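PDB 1BEA: bifunctional amylase/serine protease inhibitor from Zea mays, which potently inhibits mammalian trypsin, specifically inhibits activated Hageman factor (factor XIIa), and is also classed as an amylase inhibitor. Local coordinates for residues N15-C20 against T58-L63; R43-L48 against A102-A107. All coordinates share one frame; numbering follows the deposited sequence.

Interaction 1: residues N15-C20 against T58-L63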
loop_
_atom_site.group_PDB
_atom_site.type_symbol
_atom_site.label_atom_id
_atom_site.label_comp_id
_atom_site.label_asym_id
_atom_site.label_seq_id
_atom_site.Cartn_x
_atom_site.Cartn_y
_atom_site.Cartn_z
ATOM N N ASN A 15 0.047 6.318 -8.607
ATOM C CA ASN A 15 0.979 6.351 -7.489
ATOM C C ASN A 15 0.152 6.367 -6.218
ATOM O O ASN A 15 0.063 7.350 -5.495
ATOM C CB ASN A 15 1.870 7.575 -7.652
ATOM C CG ASN A 15 2.916 7.343 -8.731
ATOM O OD1 ASN A 15 3.535 6.254 -8.771
ATOM N ND2 ASN A 15 3.109 8.323 -9.623
ATOM N N PRO A 16 -0.450 5.234 -5.929
ATOM C CA PRO A 16 -1.300 5.099 -4.758
ATOM C C PRO A 16 -0.642 4.925 -3.407
ATOM O O PRO A 16 0.479 4.437 -3.295
ATOM C CB PRO A 16 -2.145 3.883 -5.110
ATOM C CG PRO A 16 -1.221 3.009 -5.833
ATOM C CD PRO A 16 -0.340 3.961 -6.664
ATOM N N LEU A 17 -1.399 5.305 -2.382
ATOM C CA LEU A 17 -1.016 5.158 -0.994
ATOM C C LEU A 17 0.410 5.673 -0.691
ATOM O O LEU A 17 1.192 4.993 -0.035
ATOM C CB LEU A 17 -1.184 3.663 -0.606
ATOM C CG LEU A 17 -2.432 2.871 -1.077
ATOM C CD1 LEU A 17 -2.316 1.384 -0.645
ATOM C CD2 LEU A 17 -3.665 3.459 -0.478
ATOM N N PRO A 18 0.723 6.931 -1.101
ATOM C CA PRO A 18 2.042 7.550 -0.889
ATOM C C PRO A 18 2.426 7.516 0.572
ATOM O O PRO A 18 3.596 7.337 0.885
ATOM C CB PRO A 18 1.868 9.011 -1.338
ATOM C CG PRO A 18 0.620 9.065 -2.123
ATOM C CD PRO A 18 -0.242 7.886 -1.701
ATOM N N SER A 19 1.448 7.731 1.459
ATOM C CA SER A 19 1.711 7.748 2.904
ATOM C C SER A 19 1.901 6.343 3.456
ATOM O O SER A 19 2.517 6.151 4.515
ATOM C CB SER A 19 0.549 8.377 3.686
ATOM O OG SER A 19 0.499 9.789 3.559
ATOM N N CYS A 20 1.331 5.352 2.783
ATOM C CA CYS A 20 1.494 3.997 3.299
ATOM C C CYS A 20 2.889 3.574 3.030
ATOM O O CYS A 20 3.464 2.908 3.861
ATOM C CB CYS A 20 0.521 3.059 2.638
ATOM S SG CYS A 20 -1.180 3.405 3.167
ATOM N N THR A 58 -6.131 -4.595 -4.173
ATOM C CA THR A 58 -5.396 -4.339 -5.380
ATOM C C THR A 58 -4.475 -3.135 -5.160
ATOM O O THR A 58 -3.314 -3.149 -5.549
ATOM C CB THR A 58 -6.392 -4.088 -6.501
ATOM O OG1 THR A 58 -7.192 -5.264 -6.662
ATOM C CG2 THR A 58 -5.697 -3.813 -7.820
ATOM N N ALA A 59 -4.991 -2.089 -4.529
ATOM C CA ALA A 59 -4.180 -0.914 -4.270
ATOM C C ALA A 59 -2.949 -1.392 -3.472
ATOM O O ALA A 59 -1.826 -1.076 -3.833
ATOM C CB ALA A 59 -4.976 0.032 -3.480
ATOM N N LEU A 60 -3.180 -2.163 -2.404
ATOM C CA LEU A 60 -2.108 -2.711 -1.568
ATOM C C LEU A 60 -1.105 -3.452 -2.432
ATOM O O LEU A 60 0.137 -3.274 -2.352
ATOM C CB LEU A 60 -2.683 -3.718 -0.581
ATOM C CG LEU A 60 -3.108 -3.189 0.763
ATOM C CD1 LEU A 60 -3.103 -4.294 1.830
ATOM C CD2 LEU A 60 -2.154 -2.083 1.111
ATOM N N SER A 61 -1.634 -4.315 -3.276
ATOM C CA SER A 61 -0.776 -5.063 -4.160
ATOM C C SER A 61 0.051 -4.148 -5.100
ATOM O O SER A 61 1.233 -4.371 -5.359
ATOM C CB SER A 61 -1.626 -6.019 -4.952
ATOM O OG SER A 61 -0.822 -6.765 -5.838
ATOM N N ILE A 62 -0.557 -3.107 -5.624
ATOM C CA ILE A 62 0.206 -2.240 -6.502
ATOM C C ILE A 62 1.310 -1.594 -5.675
ATOM O O ILE A 62 2.441 -1.485 -6.098
ATOM C CB ILE A 62 -0.735 -1.211 -7.115
ATOM C CG1 ILE A 62 -1.566 -1.929 -8.188
ATOM C CG2 ILE A 62 0.061 0.011 -7.657
ATOM C CD1 ILE A 62 -2.665 -1.115 -8.844
ATOM N N LEU A 63 0.987 -1.200 -4.461
ATOM C CA LEU A 63 1.991 -0.595 -3.641
ATOM C C LEU A 63 3.092 -1.593 -3.333
ATOM O O LEU A 63 4.268 -1.237 -3.408
ATOM C CB LEU A 63 1.376 -0.049 -2.340
ATOM C CG LEU A 63 2.431 0.459 -1.353
ATOM C CD1 LEU A 63 2.856 1.879 -1.829
ATOM C CD2 LEU A 63 1.934 0.465 0.128
#
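Pro16, Leu17 and Leu63 bury the larger shares of the contact between residues 15-20, which lead into helix 18-29, and one face of helix 56-65. Side chain meets side chain through carbon atoms alone. CD1 of Leu17, carried outward from CA by an extended chi2 (176°), reaches CD2 of Leu60 at 3.9 Å and lies 4.1 Å from CB of Ala59, with CB of Leu63 a little further off. The ring of Pro16 meets Ile62 at about a right angle, its CG 3.7 Å from CG2 of Ile62. CD2 of Leu63 touches Cys20 CB at 3.9 Å. A second kind of contact sets a methyl against carbonyl groups: Leu63 CG lies anti to its backbone N (chi1 173°), and CD1 comes 3.8 Å from Pro16 O and 4.0 Å from Leu17 O. Leu17 is the N-cap residue, and its O already accepts the 2.8 Å bond from Cys20 N in the first turn. This buried packing belongs to the interior of the disulfide-rich helical fold of the cereal inhibitors. Ile51 borders both Leu17 and Ala59, Pro8 lies on Ile62, and helix 37-49 closes in through Leu48 against Leu17 and a disulfide from Cys44 to Cys20.

Interaction 2: residues R43-L48 against A102-A107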
loop_
_atom_site.group_PDB
_atom_site.type_symbol
_atom_site.label_atom_id
_atom_site.label_comp_id
_atom_site.label_asym_id
_atom_site.label_seq_id
_atom_site.Cartn_x
_atom_site.Cartn_y
_atom_site.Cartn_z
ATOM N N ARG A 43 -2.682 8.708 8.291
ATOM C CA ARG A 43 -2.608 9.198 6.918
ATOM C C ARG A 43 -2.586 8.097 5.863
ATOM O O ARG A 43 -3.127 8.260 4.770
ATOM C CB ARG A 43 -1.418 10.166 6.798
ATOM C CG ARG A 43 -1.573 11.407 7.701
ATOM C CD ARG A 43 -0.483 12.437 7.489
ATOM N NE ARG A 43 0.080 12.366 6.140
ATOM C CZ ARG A 43 -0.407 13.031 5.088
ATOM N NH1 ARG A 43 -1.469 13.820 5.241
ATOM N NH2 ARG A 43 0.159 12.902 3.881
ATOM N N CYS A 44 -1.968 6.972 6.180
ATOM C CA CYS A 44 -1.965 5.844 5.267
ATOM C C CYS A 44 -3.402 5.235 5.250
ATOM O O CYS A 44 -3.997 4.973 4.206
ATOM C CB CYS A 44 -0.958 4.826 5.787
ATOM S SG CYS A 44 -1.218 3.140 5.169
ATOM N N CYS A 45 -3.949 5.031 6.442
ATOM C CA CYS A 45 -5.282 4.458 6.600
ATOM C C CYS A 45 -6.255 5.321 5.865
ATOM O O CYS A 45 -7.031 4.848 5.074
ATOM C CB CYS A 45 -5.669 4.391 8.071
ATOM S SG CYS A 45 -4.725 3.096 8.965
ATOM N N ARG A 46 -6.207 6.608 6.132
ATOM C CA ARG A 46 -7.089 7.535 5.447
ATOM C C ARG A 46 -7.016 7.344 3.940
ATOM O O ARG A 46 -8.048 7.345 3.271
ATOM C CB ARG A 46 -6.694 8.955 5.811
ATOM C CG ARG A 46 -7.805 9.959 5.707
ATOM C CD ARG A 46 -7.869 10.472 4.287
ATOM N NE ARG A 46 -7.518 11.883 4.198
ATOM C CZ ARG A 46 -6.615 12.380 3.355
ATOM N NH1 ARG A 46 -5.957 11.580 2.511
ATOM N NH2 ARG A 46 -6.370 13.688 3.353
ATOM N N GLU A 47 -5.812 7.177 3.391
ATOM C CA GLU A 47 -5.657 7.003 1.945
ATOM C C GLU A 47 -6.240 5.684 1.406
ATOM O O GLU A 47 -6.796 5.626 0.292
ATOM C CB GLU A 47 -4.168 7.071 1.569
ATOM C CG GLU A 47 -3.704 8.464 1.329
ATOM C CD GLU A 47 -2.190 8.599 1.337
ATOM O OE1 GLU A 47 -1.479 7.569 1.248
ATOM O OE2 GLU A 47 -1.717 9.749 1.428
ATOM N N LEU A 48 -6.063 4.626 2.191
ATOM C CA LEU A 48 -6.558 3.306 1.846
ATOM C C LEU A 48 -8.088 3.285 1.900
ATOM O O LEU A 48 -8.752 2.616 1.108
ATOM C CB LEU A 48 -5.975 2.287 2.832
ATOM C CG LEU A 48 -5.951 0.772 2.529
ATOM C CD1 LEU A 48 -5.493 0.457 1.106
ATOM C CD2 LEU A 48 -5.011 0.115 3.548
ATOM N N ALA A 102 -5.553 -5.023 13.000
ATOM C CA ALA A 102 -4.352 -4.715 13.788
ATOM C C ALA A 102 -3.887 -3.372 13.243
ATOM O O ALA A 102 -3.442 -2.489 13.977
ATOM C CB ALA A 102 -3.285 -5.756 13.540
ATOM N N GLU A 103 -4.031 -3.208 11.936
ATOM C CA GLU A 103 -3.623 -1.969 11.329
ATOM C C GLU A 103 -4.789 -1.038 11.019
ATOM O O GLU A 103 -5.374 -0.496 11.921
ATOM C CB GLU A 103 -2.785 -2.288 10.104
ATOM C CG GLU A 103 -1.513 -3.083 10.443
ATOM C CD GLU A 103 -0.516 -2.268 11.271
ATOM O OE1 GLU A 103 -0.526 -1.014 11.183
ATOM O OE2 GLU A 103 0.286 -2.880 12.010
ATOM N N CYS A 104 -5.159 -0.850 9.758
ATOM C CA CYS A 104 -6.228 0.110 9.445
ATOM C C CYS A 104 -7.637 -0.382 9.667
ATOM O O CYS A 104 -8.568 0.410 9.753
ATOM C CB CYS A 104 -6.106 0.589 7.985
ATOM S SG CYS A 104 -4.635 1.602 7.608
ATOM N N ASN A 105 -7.793 -1.693 9.750
ATOM C CA ASN A 105 -9.101 -2.325 9.923
ATOM C C ASN A 105 -10.138 -1.850 8.917
ATOM O O ASN A 105 -11.173 -1.269 9.273
ATOM C CB ASN A 105 -9.650 -2.114 11.317
ATOM C CG ASN A 105 -10.715 -3.113 11.635
ATOM O OD1 ASN A 105 -11.446 -2.965 12.594
ATOM N ND2 ASN A 105 -10.808 -4.156 10.817
ATOM N N LEU A 106 -9.862 -2.135 7.653
ATOM C CA LEU A 106 -10.771 -1.726 6.595
ATOM C C LEU A 106 -11.279 -2.926 5.807
ATOM O O LEU A 106 -10.509 -3.819 5.442
ATOM C CB LEU A 106 -10.063 -0.769 5.644
ATOM C CG LEU A 106 -9.854 0.624 6.213
ATOM C CD1 LEU A 106 -8.688 1.295 5.512
ATOM C CD2 LEU A 106 -11.151 1.399 6.053
ATOM N N ALA A 107 -12.582 -2.919 5.542
ATOM C CA ALA A 107 -13.226 -3.986 4.789
ATOM C C ALA A 107 -12.810 -3.958 3.298
ATOM O O ALA A 107 -12.572 -2.897 2.718
ATOM C CB ALA A 107 -14.774 -3.849 4.928
#
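Cys45 and Cys104 are joined by a disulfide that ties helix 37-49 to the non-regular chain of residues 102-107. The bond measures 2.0 Å from Cys45 SG to Cys104 SG, and its torsion of -92° is left-handed and near the favoured right angle. In both cysteines SG lies anti to the carbonyl carbon, beside the backbone N (chi1 -72° for Cys45 and -67° for Cys104). The CA atoms of the two residues are thereby drawn to 5.3 Å, whereas Leu48 and Leu106 sit with CA atoms 8.1 Å apart and fill the wider gap with side chains.

Adjacent cysteines in a helix are a hallmark of the prolamin superfamily to which the cereal trypsin/alpha-amylase inhibitors belong, and here the Cys44-Cys45 pair sends its sulfurs to different partners. Cys45 holds Cys104, while Cys44 is bonded to Cys20 of helix 18-29; Cys44 SG still passes 4.5 Å from Cys104 SG, a long, loose contact.

The main bump from the 102-107 side is the CD1 methyl of Leu106. It settles into a hollow on the helix surface walled by the carbonyl of Cys45 and the side chain of Leu48, one turn further on: CD1 lies 3.9 Å from Cys45 O and equally close, 3.9 Å, to Leu48 CB. The helix answers with Leu48, whose CD2 rests loosely against both the Leu106 methyl and the disulfide, 4.3 Å from Cys104 SG. Backbone hydrogen bonds between Cys104 and Leu98 and between Leu106 and Val99 link residues 102-107 to the 98-99 chain, and Leu98 also touches Leu48. The two leucine side chains, Leu48 and Leu106, cross obliquely.

Overall arrangement
Interactions 1 and 2 lie with centres 11 Å apart; helix 37-49 supplies one segment of interaction 2 and packs on Leu17 of interaction 1. They are joined covalently: Cys20 SG of interaction 1 and Cys44 SG of interaction 2 form a 2.0 Å disulfide. Beside it, Ser19 N is 2.9 Å from Glu47 OE1, probably a hydrogen bond near the start of helix 18-29. Their segments alternate along the chain, so the two contacts interlock distant parts of it. The Arg34-Leu35 bond cleaved by target proteases, with Arg34 the active-site residue, lies in the chain connecting helices 18-29 and 37-49. Interaction 1 lies away from it; the side chains of Cys44 and Leu35 are about 10 Å apart.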